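Local structure of ribosome inactivating type 1 protein (Iris hollandica, 3MVG) at residues R14-F19 / N174-Q179; N22-L27 / G243-L248. The protein belongs to the type 1 ribosome-inactivating proteins, a family of single-chain plant proteins. One frame throughout, in Å; residues are numbered along the deposited sequence. Where two conformers were deposited one is given.

Contact 1: residues R14-F19 / N174-Q179; sequences RSYSDF and NNIIDQ
Tyr16 and Ile176 make the apolar part of this small contact: the delta methyl of Ile176 reaches the CB of Tyr16, with CD1 to CB at 4.0 Å. The methyl comes in at the root of the side chain and lies obliquely to the aromatic ring. The ring of Tyr16 turns inward, its CG opposite the backbone N (chi1 -180°), and its OH hydrogen-bonds the carbonyl oxygen of Leu158. Ile176 sends its long branch across by an extended chi2 of 166°, which carries CD1 toward the helix.

The polar part goes through water. One molecule accepts from Arg14 N at 3.0 Å and donates to Asp178 OD2 at 2.6 Å; the same OD2 also takes the N-H of Arg13. A carboxylate is thus held against the first turn of the helix, where its negative charge probably suits the positive end of the helix dipole. The guanidinium of Arg14 leads away from 174-179, and its NE forms a salt bridge with Asp18 of the second subunit.

In the fold, the start of helix 13-27 meets the short strand 176-177, which pairs antiparallel with 184-185, while helix 166-173 packs against Tyr16 through Val172 and Thr173.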
ATOM      1  N   ARG A  14      -5.160  -9.342  -2.772  1.00 13.68           N
ATOM      2  CA  ARG A  14      -6.547  -8.905  -2.726  1.00 14.21           C
ATOM      3  C   ARG A  14      -7.308  -9.501  -1.544  1.00 13.60           C
ATOM      4  O   ARG A  14      -8.031  -8.783  -0.856  1.00 13.23           O
ATOM      5  CB  ARG A  14      -7.221  -9.279  -4.050  1.00 15.13           C
ATOM      6  CG  ARG A  14      -8.490  -8.519  -4.393  1.00 17.98           C
ATOM      7  CD  ARG A  14      -8.866  -8.887  -5.832  1.00 22.39           C
ATOM      8  NE  ARG A  14      -9.940  -8.080  -6.405  1.00 26.26           N
ATOM      9  CZ  ARG A  14     -11.207  -8.471  -6.508  1.00 26.79           C
ATOM     10  NH1 ARG A  14     -12.102  -7.659  -7.053  1.00 27.67           N
ATOM     11  NH2 ARG A  14     -11.585  -9.667  -6.065  1.00 27.64           N
ATOM     12  N   SER A  15      -7.148 -10.799  -1.285  1.00 12.71           N
ATOM     13  CA  SER A  15      -7.884 -11.428  -0.187  1.00 12.53           C
ATOM     14  C   SER A  15      -7.432 -10.915   1.183  1.00 12.11           C
ATOM     15  O   SER A  15      -8.259 -10.727   2.078  1.00 12.05           O
ATOM     16  CB  SER A  15      -7.855 -12.962  -0.243  1.00 12.50           C
ATOM     17  OG  SER A  15      -6.582 -13.503   0.087  1.00 13.33           O
ATOM     18  N   TYR A  16      -6.135 -10.671   1.333  1.00 11.71           N
ATOM     19  CA  TYR A  16      -5.621 -10.134   2.587  1.00 11.39           C
ATOM     20  C   TYR A  16      -6.123  -8.700   2.782  1.00 11.38           C
ATOM     21  O   TYR A  16      -6.609  -8.339   3.855  1.00 11.35           O
ATOM     22  CB  TYR A  16      -4.096 -10.216   2.618  1.00 11.17           C
ATOM     23  CG  TYR A  16      -3.512  -9.673   3.899  1.00 10.27           C
ATOM     24  CD1 TYR A  16      -3.664 -10.354   5.104  1.00 10.94           C
ATOM     25  CD2 TYR A  16      -2.827  -8.467   3.907  1.00 10.36           C
ATOM     26  CE1 TYR A  16      -3.133  -9.838   6.293  1.00 10.70           C
ATOM     27  CE2 TYR A  16      -2.292  -7.945   5.080  1.00 10.05           C
ATOM     28  CZ  TYR A  16      -2.446  -8.638   6.259  1.00  9.94           C
ATOM     29  OH  TYR A  16      -1.905  -8.093   7.409  1.00 10.16           O
ATOM     30  N   SER A  17      -6.038  -7.885   1.740  1.00 10.93           N
ATOM     31  CA  SER A  17      -6.522  -6.511   1.829  1.00 11.42           C
ATOM     32  C   SER A  17      -8.034  -6.436   2.042  1.00 10.69           C
ATOM     33  O   SER A  17      -8.508  -5.572   2.792  1.00 10.81           O
ATOM     34  CB  SER A  17      -6.114  -5.737   0.591  1.00 11.59           C
ATOM     35  OG  SER A  17      -4.721  -5.543   0.594  1.00 13.97           O
ATOM     36  N   ASP A  18      -8.795  -7.324   1.404  1.00 11.19           N
ATOM     37  CA  ASP A  18     -10.237  -7.371   1.620  1.00 11.62           C
ATOM     38  C   ASP A  18     -10.566  -7.705   3.070  1.00 11.24           C
ATOM     39  O   ASP A  18     -11.472  -7.112   3.663  1.00 10.89           O
ATOM     40  CB  ASP A  18     -10.897  -8.395   0.684  1.00 11.91           C
ATOM     41  CG  ASP A  18     -11.053  -7.887  -0.753  1.00 14.14           C
ATOM     42  OD1 ASP A  18     -10.834  -6.690  -1.023  1.00 15.96           O
ATOM     43  OD2 ASP A  18     -11.410  -8.704  -1.628  1.00 17.22           O
ATOM     44  N   PHE A  19      -9.848  -8.674   3.632  1.00 10.75           N
ATOM     45  CA  PHE A  19      -9.989  -9.021   5.039  1.00 10.33           C
ATOM     46  C   PHE A  19      -9.782  -7.796   5.939  1.00  9.78           C
ATOM     47  O   PHE A  19     -10.622  -7.486   6.771  1.00 10.08           O
ATOM     48  CB  PHE A  19      -9.028 -10.165   5.392  1.00 10.89           C
ATOM     49  CG  PHE A  19      -8.671 -10.246   6.854  1.00 10.75           C
ATOM     50  CD1 PHE A  19      -9.649 -10.462   7.818  1.00 11.12           C
ATOM     51  CD2 PHE A  19      -7.357 -10.133   7.263  1.00 11.49           C
ATOM     52  CE1 PHE A  19      -9.327 -10.542   9.176  1.00 12.19           C
ATOM     53  CE2 PHE A  19      -7.021 -10.214   8.617  1.00 12.43           C
ATOM     54  CZ  PHE A  19      -8.011 -10.419   9.573  1.00 12.06           C
ATOM     55  N   ASN A 174       3.144  -6.437  -0.471  1.00 11.19           N
ATOM     56  CA  ASN A 174       4.325  -6.455  -1.349  1.00 11.64           C
ATOM     57  C   ASN A 174       5.074  -7.789  -1.325  1.00 11.80           C
ATOM     58  O   ASN A 174       5.935  -8.053  -2.167  1.00 13.83           O
ATOM     59  CB  ASN A 174       5.305  -5.366  -0.940  1.00 11.32           C
ATOM     60  CG  ASN A 174       4.829  -3.960  -1.291  1.00 11.20           C
ATOM     61  OD1 ASN A 174       3.832  -3.772  -1.981  1.00 12.29           O
ATOM     62  ND2 ASN A 174       5.542  -2.967  -0.781  1.00 12.03           N
ATOM     63  N   ASN A 175       4.763  -8.612  -0.333  1.00 11.18           N
ATOM     64  CA  ASN A 175       5.418  -9.897  -0.177  1.00 11.12           C
ATOM     65  C   ASN A 175       4.509 -11.090  -0.416  1.00 11.01           C
ATOM     66  O   ASN A 175       4.912 -12.227  -0.185  1.00 12.44           O
ATOM     67  CB  ASN A 175       6.119  -9.937   1.174  1.00 11.31           C
ATOM     68  CG  ASN A 175       7.393  -9.151   1.147  1.00 11.13           C
ATOM     69  OD1 ASN A 175       8.313  -9.494   0.399  1.00 12.50           O
ATOM     70  ND2 ASN A 175       7.455  -8.061   1.908  1.00 11.80           N
ATOM     71  N   ILE A 176       3.295 -10.833  -0.889  1.00 10.27           N
ATOM     72  CA  ILE A 176       2.425 -11.894  -1.373  1.00 10.72           C
ATOM     73  C   ILE A 176       2.576 -11.915  -2.888  1.00 11.13           C
ATOM     74  O   ILE A 176       2.082 -11.032  -3.584  1.00 11.42           O
ATOM     75  CB  ILE A 176       0.955 -11.669  -0.957  1.00 10.62           C
ATOM     76  CG1 ILE A 176       0.823 -11.678   0.576  1.00 11.21           C
ATOM     77  CG2 ILE A 176       0.046 -12.711  -1.620  1.00 11.12           C
ATOM     78  CD1 ILE A 176      -0.509 -11.145   1.089  1.00 11.66           C
ATOM     79  N   ILE A 177       3.287 -12.921  -3.378  1.00 11.56           N
ATOM     80  CA  ILE A 177       3.696 -12.961  -4.775  1.00 12.48           C
ATOM     81  C   ILE A 177       2.678 -13.822  -5.498  1.00 12.89           C
ATOM     82  O   ILE A 177       2.898 -15.019  -5.733  1.00 13.36           O
ATOM     83  CB  ILE A 177       5.119 -13.530  -4.914  1.00 12.38           C
ATOM     84  CG1 ILE A 177       6.074 -12.922  -3.872  1.00 12.62           C
ATOM     85  CG2 ILE A 177       5.636 -13.345  -6.341  1.00 13.14           C
ATOM     86  CD1 ILE A 177       6.218 -11.389  -3.883  1.00 13.09           C
ATOM     87  N   ASP A 178       1.541 -13.221  -5.828  1.00 14.22           N
ATOM     88  CA  ASP A 178       0.403 -13.990  -6.302  1.00 15.72           C
ATOM     89  C   ASP A 178       0.264 -14.021  -7.818  1.00 17.53           C
ATOM     90  O   ASP A 178      -0.723 -14.530  -8.331  1.00 18.30           O
ATOM     91  CB  ASP A 178      -0.903 -13.549  -5.611  1.00 15.41           C
ATOM     92  CG  ASP A 178      -1.274 -12.104  -5.897  1.00 15.99           C
ATOM     93  OD1 ASP A 178      -0.723 -11.483  -6.836  1.00 18.14           O
ATOM     94  OD2 ASP A 178      -2.136 -11.588  -5.156  1.00 16.74           O
ATOM     95  N   GLN A 179       1.258 -13.489  -8.524  1.00 19.56           N
ATOM     96  CA  GLN A 179       1.241 -13.576  -9.986  1.00 21.93           C
ATOM     97  C   GLN A 179       2.059 -14.742 -10.531  1.00 22.59           C
ATOM     98  O   GLN A 179       2.146 -14.940 -11.747  1.00 23.29           O
ATOM     99  CB  GLN A 179       1.599 -12.240 -10.631  1.00 22.67           C
ATOM    100  CG  GLN A 179       0.538 -11.154 -10.382  1.00 24.96           C
ATOM    101  CD  GLN A 179      -0.906 -11.614 -10.620  1.00 26.35           C
ATOM    102  OE1 GLN A 179      -1.774 -11.441  -9.757  1.00 28.63           O
ATOM    103  NE2 GLN A 179      -1.165 -12.196 -11.787  1.00 27.52           N
TER
HETATM  104  O   HOH W   1      -4.268 -10.083  -5.588  1.00 14.38           O

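Contact 2: residues N22-L27 / G243-L248; sequences NLRNRL and GLALLL
Arg24 and Leu27, one turn apart on the helix, both meet the side chain of Leu246, which points between them from the facing loop. Its two methyls divide the work. CD2 lies against the aliphatic root of Arg24, 4.0 Å from CB, and the two side chains slant across each other; CD1 meets CD1 of Leu27 at 3.9 Å, there with the side chains at about a right angle. In Leu246 a chi2 of 171° sets CD1 anti to CA, carrying it to Leu27, while CD2 branches off toward Arg24.

Farther out, Arg24 is extended from CG to NE (chi3 -168°) and passes the methyl of Ala245, whose CB is 3.6 Å from NE and 4.0 Å from CD of the arginine. That methyl sits obliquely to the guanidinium.

The loop meets the arginine side chain mainly with methyl groups, and the polar end finds its partners elsewhere: NE gives its hydrogen to the carbonyl oxygen of Ala163, NH2 bonds Thr162 O and forms a salt bridge with Glu169, and NH1 bonds Gln21. In this buried setting the charge is probably balanced by Glu169, with the carbonyl oxygens taking up N-H groups, while CB and CG pack on Leu246.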
ATOM      1  N   ASN A  22     -12.651  -5.161   5.569  0.50 11.75           N
ATOM      2  CA  ASN A  22     -13.843  -5.601   6.297  0.50 12.34           C
ATOM      3  C   ASN A  22     -13.650  -5.474   7.807  0.50 11.66           C
ATOM      4  O   ASN A  22     -14.565  -5.085   8.539  0.50 11.50           O
ATOM      5  CB  ASN A  22     -14.211  -7.037   5.923  0.50 13.10           C
ATOM      6  CG  ASN A  22     -14.931  -7.124   4.597  0.50 14.99           C
ATOM      7  OD1 ASN A  22     -15.700  -6.232   4.234  0.50 17.79           O
ATOM      8  ND2 ASN A  22     -14.698  -8.207   3.868  0.50 17.52           N
ATOM      9  N   LEU A  23     -12.447  -5.790   8.267  1.00 10.76           N
ATOM     10  CA  LEU A  23     -12.111  -5.620   9.663  1.00 10.51           C
ATOM     11  C   LEU A  23     -12.218  -4.145  10.103  1.00  9.73           C
ATOM     12  O   LEU A  23     -12.860  -3.833  11.107  1.00 10.10           O
ATOM     13  CB  LEU A  23     -10.719  -6.200   9.923  1.00 11.18           C
ATOM     14  CG  LEU A  23     -10.165  -6.025  11.329  1.00 12.29           C
ATOM     15  CD1 LEU A  23     -11.038  -6.695  12.369  1.00 15.02           C
ATOM     16  CD2 LEU A  23      -8.764  -6.583  11.384  1.00 13.31           C
ATOM     17  N   ARG A  24     -11.626  -3.242   9.330  1.00  9.45           N
ATOM     18  CA  ARG A  24     -11.709  -1.813   9.641  1.00  9.52           C
ATOM     19  C   ARG A  24     -13.161  -1.349   9.684  1.00  9.85           C
ATOM     20  O   ARG A  24     -13.535  -0.560  10.552  1.00 10.37           O
ATOM     21  CB  ARG A  24     -10.940  -0.975   8.620  1.00  9.50           C
ATOM     22  CG  ARG A  24      -9.437  -1.173   8.638  1.00  9.39           C
ATOM     23  CD  ARG A  24      -8.735  -0.144   7.745  1.00  9.93           C
ATOM     24  NE  ARG A  24      -7.344  -0.545   7.566  1.00  9.15           N
ATOM     25  CZ  ARG A  24      -6.874  -1.241   6.532  1.00  9.05           C
ATOM     26  NH1 ARG A  24      -7.661  -1.544   5.503  1.00  9.98           N
ATOM     27  NH2 ARG A  24      -5.607  -1.617   6.526  1.00  9.78           N
ATOM     28  N   ASN A  25     -13.975  -1.833   8.750  1.00 10.05           N
ATOM     29  CA  ASN A  25     -15.379  -1.423   8.676  1.00 10.65           C
ATOM     30  C   ASN A  25     -16.183  -1.832   9.908  1.00 10.85           C
ATOM     31  O   ASN A  25     -17.077  -1.100  10.346  1.00 11.28           O
ATOM     32  CB  ASN A  25     -16.028  -1.965   7.397  1.00 11.04           C
ATOM     33  CG  ASN A  25     -15.491  -1.308   6.142  1.00 12.17           C
ATOM     34  OD1 ASN A  25     -14.819  -0.282   6.181  1.00 13.00           O
ATOM     35  ND2 ASN A  25     -15.790  -1.915   5.001  1.00 14.62           N
ATOM     36  N   ARG A  26     -15.853  -2.985  10.479  1.00 10.54           N
ATOM     37  CA  ARG A  26     -16.511  -3.455  11.696  1.00 11.00           C
ATOM     38  C   ARG A  26     -15.943  -2.831  12.971  1.00 10.68           C
ATOM     39  O   ARG A  26     -16.668  -2.636  13.945  1.00 11.53           O
ATOM     40  CB  ARG A  26     -16.457  -4.984  11.799  1.00 11.10           C
ATOM     41  CG  ARG A  26     -17.085  -5.764  10.621  1.00 12.39           C
ATOM     42  CD  ARG A  26     -18.621  -5.686  10.542  1.00 14.55           C
ATOM     43  NE  ARG A  26     -19.105  -4.377  10.093  1.00 13.98           N
ATOM     44  CZ  ARG A  26     -19.059  -3.946   8.836  1.00 15.40           C
ATOM     45  NH1 ARG A  26     -18.559  -4.722   7.874  1.00 18.00           N
ATOM     46  NH2 ARG A  26     -19.514  -2.739   8.536  1.00 16.38           N
ATOM     47  N   LEU A  27     -14.642  -2.547  12.983  1.00  9.96           N
ATOM     48  CA  LEU A  27     -14.013  -1.864  14.116  1.00 10.03           C
ATOM     49  C   LEU A  27     -14.529  -0.443  14.257  1.00 10.13           C
ATOM     50  O   LEU A  27     -14.829   0.008  15.358  1.00 10.54           O
ATOM     51  CB  LEU A  27     -12.492  -1.838  13.950  1.00 10.17           C
ATOM     52  CG  LEU A  27     -11.785  -3.179  14.141  1.00 10.10           C
ATOM     53  CD1 LEU A  27     -10.371  -3.051  13.629  1.00 11.07           C
ATOM     54  CD2 LEU A  27     -11.777  -3.592  15.608  1.00 12.64           C
ATOM     55  N   GLY A 243      -0.299   6.098   6.124  1.00 10.35           N
ATOM     56  CA  GLY A 243      -1.445   5.224   5.914  1.00 10.22           C
ATOM     57  C   GLY A 243      -2.277   5.057   7.174  1.00  9.66           C
ATOM     58  O   GLY A 243      -2.899   4.022   7.387  1.00  9.64           O
ATOM     59  N   LEU A 244      -2.306   6.085   8.025  1.00  9.07           N
ATOM     60  CA  LEU A 244      -3.112   6.029   9.243  1.00  9.39           C
ATOM     61  C   LEU A 244      -4.560   5.746   8.851  1.00  8.84           C
ATOM     62  O   LEU A 244      -5.145   6.495   8.068  1.00  9.16           O
ATOM     63  CB  LEU A 244      -2.986   7.332  10.027  1.00  9.49           C
ATOM     64  CG  LEU A 244      -3.772   7.426  11.327  1.00 10.02           C
ATOM     65  CD1 LEU A 244      -3.308   6.391  12.336  1.00 11.09           C
ATOM     66  CD2 LEU A 244      -3.618   8.837  11.890  1.00 10.61           C
ATOM     67  N   ALA A 245      -5.131   4.665   9.389  1.00  8.76           N
ATOM     68  CA  ALA A 245      -6.355   4.098   8.829  1.00  8.44           C
ATOM     69  C   ALA A 245      -7.473   3.905   9.830  1.00  8.45           C
ATOM     70  O   ALA A 245      -8.599   3.597   9.447  1.00  8.58           O
ATOM     71  CB  ALA A 245      -6.049   2.773   8.121  1.00  9.21           C
ATOM     72  N   LEU A 246      -7.143   4.044  11.110  1.00  8.69           N
ATOM     73  CA  LEU A 246      -8.100   4.018  12.216  1.00  8.90           C
ATOM     74  C   LEU A 246      -7.589   4.991  13.254  1.00  8.99           C
ATOM     75  O   LEU A 246      -6.375   5.076  13.462  1.00  9.41           O
ATOM     76  CB  LEU A 246      -8.177   2.631  12.868  1.00  9.13           C
ATOM     77  CG  LEU A 246      -8.620   1.445  12.017  1.00  8.63           C
ATOM     78  CD1 LEU A 246      -8.409   0.153  12.779  1.00 10.44           C
ATOM     79  CD2 LEU A 246     -10.073   1.602  11.607  1.00 10.22           C
ATOM     80  N   LEU A 247      -8.502   5.698  13.912  1.00  9.51           N
ATOM     81  CA  LEU A 247      -8.118   6.664  14.939  1.00  9.50           C
ATOM     82  C   LEU A 247      -8.563   6.221  16.315  1.00  9.48           C
ATOM     83  O   LEU A 247      -9.746   5.943  16.535  1.00  9.66           O
ATOM     84  CB  LEU A 247      -8.730   8.040  14.663  1.00  9.98           C
ATOM     85  CG  LEU A 247      -8.458   8.691  13.317  1.00  9.96           C
ATOM     86  CD1 LEU A 247      -9.325   9.923  13.193  1.00 11.53           C
ATOM     87  CD2 LEU A 247      -6.999   9.035  13.128  1.00 11.65           C
ATOM     88  N   LEU A 248      -7.614   6.176  17.253  1.00  9.76           N
ATOM     89  CA  LEU A 248      -7.954   6.012  18.666  1.00 10.14           C
ATOM     90  C   LEU A 248      -8.699   7.265  19.131  1.00 10.52           C
ATOM     91  O   LEU A 248      -8.148   8.366  19.053  1.00 10.93           O
ATOM     92  CB  LEU A 248      -6.686   5.811  19.499  1.00 10.78           C
ATOM     93  CG  LEU A 248      -6.910   5.575  20.992  1.00 10.98           C
ATOM     94  CD1 LEU A 248      -7.605   4.235  21.234  1.00 11.95           C
ATOM     95  CD2 LEU A 248      -5.582   5.620  21.711  1.00 12.60           C
TER

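How the contacts relate
From the N terminus the chain passes strand 3-7 and enters helix 13-27, whose early turns supply 14-19 to contact 1 and whose last turns supply 22-27 to contact 2. The chain then builds most of the mixed sheet and the helices up to 166-173 before 174-179 returns to close a loop of 154 residues. Contact 2 closes later, when 243-248 follows helix 235-240 back to the end of the same helix, after 215 residues. The two loops cross, since 22-27 lies within the first loop and 243-248 beyond its end. Helix 13-27 spans the about 18 Å between their centres and so links the small 176-177/184-185 hairpin to the loop after helix 235-240; both contacts touch the second subunit.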